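Side-chain contacts in histidine kinase (Caulobacter vibrioides, PDB 6TNE), which probably takes part in phosphoryl transfer through its receiver domain, as part of the hybrid histidine kinase CckA: residues I38-N43 / R69-T74; T99-P104 / A111-Q116. All coordinates share one frame; numbering follows the deposited sequence. Where two conformers were deposited one is given.

Interaction 1: I38-N43 / R69-T74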
loop_
_atom_site.group_PDB
_atom_site.type_symbol
_atom_site.label_atom_id
_atom_site.label_comp_id
_atom_site.label_asym_id
_atom_site.label_seq_id
_atom_site.Cartn_x
_atom_site.Cartn_y
_atom_site.Cartn_z
ATOM N N ILE A 38 -2.905 -10.820 6.713
ATOM C CA ILE A 38 -2.920 -10.952 8.170
ATOM C C ILE A 38 -2.813 -9.588 8.831
ATOM O O ILE A 38 -3.535 -9.293 9.779
ATOM C CB ILE A 38 -1.788 -11.901 8.591
ATOM C CG1 ILE A 38 -2.152 -13.310 8.150
ATOM C CG2 ILE A 38 -1.493 -11.807 10.106
ATOM C CD1 ILE A 38 -1.061 -14.295 8.286
ATOM N N ILE A 39 -1.944 -8.704 8.298
ATOM C CA ILE A 39 -1.849 -7.369 8.860
ATOM C C ILE A 39 -3.173 -6.631 8.742
ATOM O O ILE A 39 -3.635 -5.973 9.682
ATOM C CB ILE A 39 -0.702 -6.577 8.188
ATOM C CG1 ILE A 39 0.646 -7.197 8.526
ATOM C CG2 ILE A 39 -0.703 -5.117 8.640
ATOM C CD1 ILE A 39 1.748 -6.744 7.592
ATOM N N ALA A 40 -3.815 -6.745 7.575
ATOM C CA ALA A 40 -5.100 -6.066 7.367
ATOM C C ALA A 40 -6.149 -6.574 8.338
ATOM O O ALA A 40 -6.886 -5.772 8.932
ATOM C CB ALA A 40 -5.558 -6.239 5.913
ATOM N N GLU A 41 -6.214 -7.893 8.540
ATOM C CA GLU A 41 -7.195 -8.434 9.468
ATOM C C GLU A 41 -6.954 -7.912 10.874
ATOM O O GLU A 41 -7.891 -7.524 11.579
ATOM C CB GLU A 41 -7.136 -9.942 9.452
ATOM C CG GLU A 41 -8.202 -10.464 10.328
ATOM C CD GLU A 41 -8.299 -11.951 10.302
ATOM O OE1 GLU A 41 -9.303 -12.483 10.827
ATOM O OE2 GLU A 41 -7.369 -12.600 9.773
ATOM N N GLU A 42 -5.709 -7.960 11.339
ATOM C CA GLU A 42 -5.384 -7.567 12.708
ATOM C C GLU A 42 -5.506 -6.072 12.929
ATOM O O GLU A 42 -5.575 -5.622 14.076
ATOM C CB GLU A 42 -3.999 -8.078 13.085
ATOM C CG GLU A 42 -3.872 -9.580 13.135
ATOM C CD GLU A 42 -4.689 -10.249 14.215
ATOM O OE1 GLU A 42 -4.851 -11.449 14.103
ATOM O OE2 GLU A 42 -5.139 -9.599 15.155
ATOM N N ASN A 43 -5.529 -5.291 11.861
ATOM C CA ASN A 43 -5.657 -3.845 11.950
ATOM C C ASN A 43 -6.948 -3.371 11.299
ATOM O O ASN A 43 -7.065 -2.208 10.910
ATOM C CB ASN A 43 -4.434 -3.171 11.323
ATOM C CG ASN A 43 -3.172 -3.389 12.125
ATOM O OD1 ASN A 43 -2.887 -2.629 13.040
ATOM N ND2 ASN A 43 -2.419 -4.414 11.794
ATOM N N ARG A 69 -10.336 -6.273 1.080
ATOM C CA ARG A 69 -11.150 -5.071 1.006
ATOM C C ARG A 69 -12.069 -4.923 2.203
ATOM O O ARG A 69 -12.227 -3.809 2.715
ATOM C CB ARG A 69 -11.968 -5.101 -0.301
ATOM C CG ARG A 69 -12.638 -3.802 -0.731
ATOM C CD ARG A 69 -11.858 -2.619 -0.247
ATOM N NE ARG A 69 -11.669 -1.571 -1.247
ATOM C CZ ARG A 69 -11.245 -0.367 -0.906
ATOM N NH1 ARG A 69 -11.068 0.588 -1.828
ATOM N NH2 ARG A 69 -10.987 -0.143 0.376
ATOM N N GLY A 70 -12.670 -6.025 2.662
ATOM C CA GLY A 70 -13.544 -5.959 3.837
ATOM C C GLY A 70 -12.814 -5.446 5.084
ATOM O O GLY A 70 -13.329 -4.610 5.829
ATOM N N TYR A 71 -11.562 -5.910 5.314
ATOM C CA TYR A 71 -10.812 -5.430 6.481
ATOM C C TYR A 71 -10.416 -3.976 6.299
ATOM O O TYR A 71 -10.275 -3.244 7.282
ATOM C CB TYR A 71 -9.543 -6.274 6.678
ATOM C CG TYR A 71 -9.815 -7.731 6.814
ATOM C CD1 TYR A 71 -10.778 -8.216 7.723
ATOM C CD2 TYR A 71 -9.078 -8.631 6.068
ATOM C CE1 TYR A 71 -10.975 -9.598 7.875
ATOM C CE2 TYR A 71 -9.280 -10.007 6.201
ATOM C CZ TYR A 71 -10.275 -10.459 7.068
ATOM O OH TYR A 71 -10.465 -11.809 7.191
ATOM N N LEU A 72 -10.190 -3.565 5.035
ATOM C CA LEU A 72 -9.798 -2.200 4.723
ATOM C C LEU A 72 -10.963 -1.218 4.781
ATOM O O LEU A 72 -10.730 -0.005 4.872
ATOM C CB LEU A 72 -9.148 -2.151 3.335
ATOM C CG LEU A 72 -7.849 -2.942 3.251
ATOM C CD1 LEU A 72 -7.426 -3.032 1.783
ATOM C CD2 LEU A 72 -6.781 -2.209 4.048
ATOM N N GLY A 73 -12.201 -1.681 4.701
ATOM C CA GLY A 73 -13.318 -0.752 4.734
ATOM C C GLY A 73 -13.265 0.106 3.491
ATOM O O GLY A 73 -13.050 -0.394 2.391
ATOM N N THR A 74 -13.451 1.412 3.668
ATOM C CA THR A 74 -13.415 2.336 2.545
ATOM C C THR A 74 -12.028 2.924 2.299
ATOM O O THR A 74 -11.907 3.905 1.552
ATOM C CB THR A 74 -14.436 3.445 2.763
ATOM O OG1 THR A 74 -14.078 4.163 3.951
ATOM C CG2 THR A 74 -15.841 2.845 2.908
#
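Glu41 lies along one face of the Tyr71 ring, and the two side chains run side by side in the same direction. The contact joins helix 33-42 to helix 61-72, neighbouring helices of the CheY-like receiver fold. Their backbones come close here, with Glu41 CA 5.6 Å from Tyr71 CA. The approach is almost straight down on the ring. Glu41 CA sits 3.9 Å from the Tyr71 ring centroid and only 13° off the ring normal, a CH-pi contact over the face. The rest of the Glu41 chain follows the ring outward. CG stands anti to the backbone N (chi1 -176°) and the chain stays extended beyond it, which carries CB and CG over the outer ring carbons. Glu41 CG is 3.8 Å from Tyr71 CE1. The carboxylate ends beside the phenol hydroxyl, with its plane turned only 16° from the ring plane. The two ends are in van der Waals contact, Glu41 CD lying 3.8 Å from Tyr71 OH, but no hydrogen bond joins them. Glu41 lies on the exposed side of the contact.

Deeper between the helices the contact is small. Ala40 is buried, with its CB 4.1 Å from Tyr71 CB, and Ala40 O comes closer, 3.5 Å from Tyr71 CB. Tyr71 is further tied to the turn after helix 33-42: its backbone is hydrogen-bonded to Gly45, and its side chain touches Ala44.

Both helices end in this region. Gly73 leaves helix 61-72 with positive phi. Asn43 leaves helix 33-42 and folds its amide back onto the last turn. Its ND2 gives a nearly straight hydrogen bond, 2.9 Å long, to Ile39 O, which also receives a weak bond from Asn43 N.

Interaction 2: T99-P104 / A111-Q116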
loop_
_atom_site.group_PDB
_atom_site.type_symbol
_atom_site.label_atom_id
_atom_site.label_comp_id
_atom_site.label_asym_id
_atom_site.label_seq_id
_atom_site.Cartn_x
_atom_site.Cartn_y
_atom_site.Cartn_z
ATOM N N THR A 99 -6.339 3.618 -7.349
ATOM C CA THR A 99 -5.454 4.453 -8.148
ATOM C C THR A 99 -4.225 3.654 -8.546
ATOM O O THR A 99 -3.970 2.547 -8.016
ATOM C CB THR A 99 -5.055 5.739 -7.397
ATOM O OG1 THR A 99 -4.305 5.402 -6.233
ATOM C CG2 THR A 99 -6.241 6.611 -7.027
ATOM N N PHE A 100 -3.377 4.249 -9.388
ATOM C CA PHE A 100 -2.227 3.575 -10.003
ATOM C C PHE A 100 -1.090 4.557 -10.186
ATOM O O PHE A 100 -1.268 5.562 -10.895
ATOM C CB PHE A 100 -2.589 3.074 -11.381
ATOM C CG PHE A 100 -3.753 2.188 -11.395
ATOM C CD1 PHE A 100 -5.029 2.701 -11.528
ATOM C CD2 PHE A 100 -3.576 0.816 -11.289
ATOM C CE1 PHE A 100 -6.126 1.881 -11.547
ATOM C CE2 PHE A 100 -4.674 -0.015 -11.304
ATOM C CZ PHE A 100 -5.948 0.525 -11.442
ATOM N N LEU A 101 0.077 4.217 -9.644
ATOM C CA LEU A 101 1.269 5.071 -9.721
ATOM C C LEU A 101 2.367 4.233 -10.361
ATOM O O LEU A 101 2.666 3.136 -9.875
ATOM C CB LEU A 101 1.684 5.562 -8.325
ATOM C CG LEU A 101 2.897 6.489 -8.108
ATOM C CD1 LEU A 101 2.557 7.834 -8.697
ATOM C CD2 LEU A 101 3.326 6.622 -6.620
ATOM N N PRO A 102 2.970 4.673 -11.468
ATOM C CA PRO A 102 4.001 3.842 -12.094
ATOM C C PRO A 102 5.286 3.844 -11.278
ATOM O O PRO A 102 5.677 4.841 -10.667
ATOM C CB PRO A 102 4.214 4.510 -13.465
ATOM C CG PRO A 102 3.868 5.920 -13.223
ATOM C CD PRO A 102 2.726 5.916 -12.208
ATOM N N LYS A 103 6.001 2.723 -11.327
ATOM C CA LYS A 103 7.391 2.623 -10.911
ATOM C C LYS A 103 8.305 2.941 -12.090
ATOM O O LYS A 103 7.942 2.707 -13.246
ATOM C CB LYS A 103 7.676 1.213 -10.410
ATOM C CG LYS A 103 7.099 0.928 -9.019
ATOM C CD LYS A 103 7.786 -0.261 -8.328
ATOM C CE LYS A 103 6.903 -1.435 -8.289
ATOM N NZ LYS A 103 7.565 -2.632 -7.678
ATOM N N PRO A 104 9.513 3.472 -11.844
ATOM C CA PRO A 104 10.093 3.805 -10.535
ATOM C C PRO A 104 9.368 4.949 -9.847
ATOM O O PRO A 104 8.952 5.893 -10.520
ATOM C CB PRO A 104 11.525 4.225 -10.881
ATOM C CG PRO A 104 11.468 4.584 -12.332
ATOM C CD PRO A 104 10.473 3.696 -12.944
ATOM N N ALA A 111 4.305 11.122 -2.248
ATOM C CA ALA A 111 3.779 11.881 -1.115
ATOM C C ALA A 111 2.559 12.712 -1.512
ATOM O O ALA A 111 1.582 12.816 -0.754
ATOM C CB ALA A 111 4.887 12.743 -0.518
ATOM N N GLU A 112 2.601 13.326 -2.690
ATOM C CA GLU A 112 1.455 14.088 -3.173
ATOM C C GLU A 112 0.214 13.201 -3.300
ATOM O O GLU A 112 -0.881 13.601 -2.900
ATOM C CB GLU A 112 1.832 14.656 -4.526
ATOM C CG GLU A 112 0.811 15.422 -5.271
ATOM C CD GLU A 112 1.451 16.142 -6.458
ATOM O OE1 GLU A 112 0.836 17.083 -6.993
ATOM O OE2 GLU A 112 2.577 15.764 -6.854
ATOM N N ARG A 113 0.360 12.016 -3.906
ATOM C CA ARG A 113 -0.787 11.117 -4.082
ATOM C C ARG A 113 -1.295 10.568 -2.756
ATOM O O ARG A 113 -2.504 10.441 -2.562
ATOM C CB ARG A 113 -0.427 9.953 -5.001
ATOM C CG ARG A 113 0.080 10.363 -6.350
ATOM C CD ARG A 113 -0.965 11.000 -7.247
ATOM N NE ARG A 113 -0.463 10.856 -8.608
ATOM C CZ ARG A 113 -0.571 9.723 -9.297
ATOM N NH1 ARG A 113 -1.191 8.661 -8.758
ATOM N NH2 ARG A 113 -0.050 9.638 -10.516
ATOM N N VAL A 114 -0.395 10.264 -1.826
ATOM C CA VAL A 114 -0.850 9.797 -0.519
ATOM C C VAL A 114 -1.682 10.887 0.139
ATOM O O VAL A 114 -2.774 10.649 0.673
ATOM C CB VAL A 114 0.355 9.419 0.357
ATOM C CG1 VAL A 114 -0.052 9.245 1.799
ATOM C CG2 VAL A 114 1.010 8.149 -0.159
ATOM N N LYS A 115 -1.158 12.113 0.113
ATOM C CA LYS A 115 -1.881 13.231 0.710
ATOM C C LYS A 115 -3.252 13.430 0.059
ATOM O O LYS A 115 -4.263 13.635 0.750
ATOM C CB LYS A 115 -1.037 14.491 0.532
ATOM C CG LYS A 115 -1.538 15.686 1.328
ATOM C CD LYS A 115 -0.458 16.768 1.437
ATOM C CE LYS A 115 -0.642 17.839 0.398
ATOM N NZ LYS A 115 -1.745 18.773 0.784
ATOM N N GLN A 116 -3.308 13.381 -1.269
ATOM C CA GLN A 116 -4.577 13.551 -1.968
ATOM C C GLN A 116 -5.588 12.484 -1.557
ATOM O O GLN A 116 -6.742 12.795 -1.244
ATOM C CB GLN A 116 -4.303 13.500 -3.470
ATOM C CG GLN A 116 -5.334 14.148 -4.321
ATOM C CD GLN A 116 -6.434 13.202 -4.648
ATOM O OE1 GLN A 116 -6.183 12.071 -5.069
ATOM N NE2 GLN A 116 -7.679 13.639 -4.441
HETATM O O HOH W 1 -2.829 7.950 -6.362
HETATM O O HOH W 2 -1.040 7.892 -11.895
#
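Leu101 CD1 rests on one face of the Arg113 guanidinium, 3.7 Å from Arg113 CZ. The methyl is displaced toward the rim of the group and does not cover its centre. Only one leucine branch reaches across, so the tight part of the contact is narrow. It is nevertheless backed by the core: Leu101 is buried, and it also touches Ile80 of the neighbouring strand 77-81 and Thr109 and Leu110 of helix 107-118. Arg113 gets there by bending. Its chain folds at chi2 (-69°), which swings the flat end over from the helix to the strand.

Around the edge of the guanidinium the contact is looser and wet. The carbonyl of Phe100 lies at this edge, near the guanidinium plane. At 3.8 Å, Phe100 O and Arg113 NH1 form no direct hydrogen bond, and none links the two segments anywhere. Water 1 bridges Arg113 and Thr99 instead. It accepts a bond of 3.0 Å from Arg113 NH1, in the plane of the guanidinium, and is also hydrogen-bonded to Thr99 OG1, at 2.9 Å. Thr99 OG1 also has a weak hydrogen bond to Val77 O in strand 77-81. A second water lies between Phe100 O and Arg113 NH2, but its distances are too short to be trusted, so that bridge is doubtful. Arg113 is partly exposed, and the Phe100 side chain is exposed, its CB leaving the strand on the side away from the helix.

Beyond the contact the strand runs into a cis peptide between Lys103 and Pro104. Lys103 NZ forms salt bridges with Asp53 and Glu7. The last strand, this lysine near the acidic residues and the cis proline leading into the final helix are characteristic of the receiver domain of the CheY family.

Overall arrangement
From the N terminus, strand 2-6, helix 10-21 and strand 26-30 come before either contact. Interaction 1 then closes a loop of 25 residues, which includes strand 49-53, by pairing the ends of helices 33-42 and 61-72. Strand 77-81 and the unmodelled residues 84-94 follow. Interaction 2 closes a much shorter loop of six residues, between edge strand 98-102 and helix 107-118. The two loops are in series; they neither nest nor cross. The centres of interactions 1 and 2 are about 21 Å apart, on opposite sides of the chain's centre, and the contacts do not touch. Interaction 1 ties helix to helix, while interaction 2 ties the last strand to the last helix.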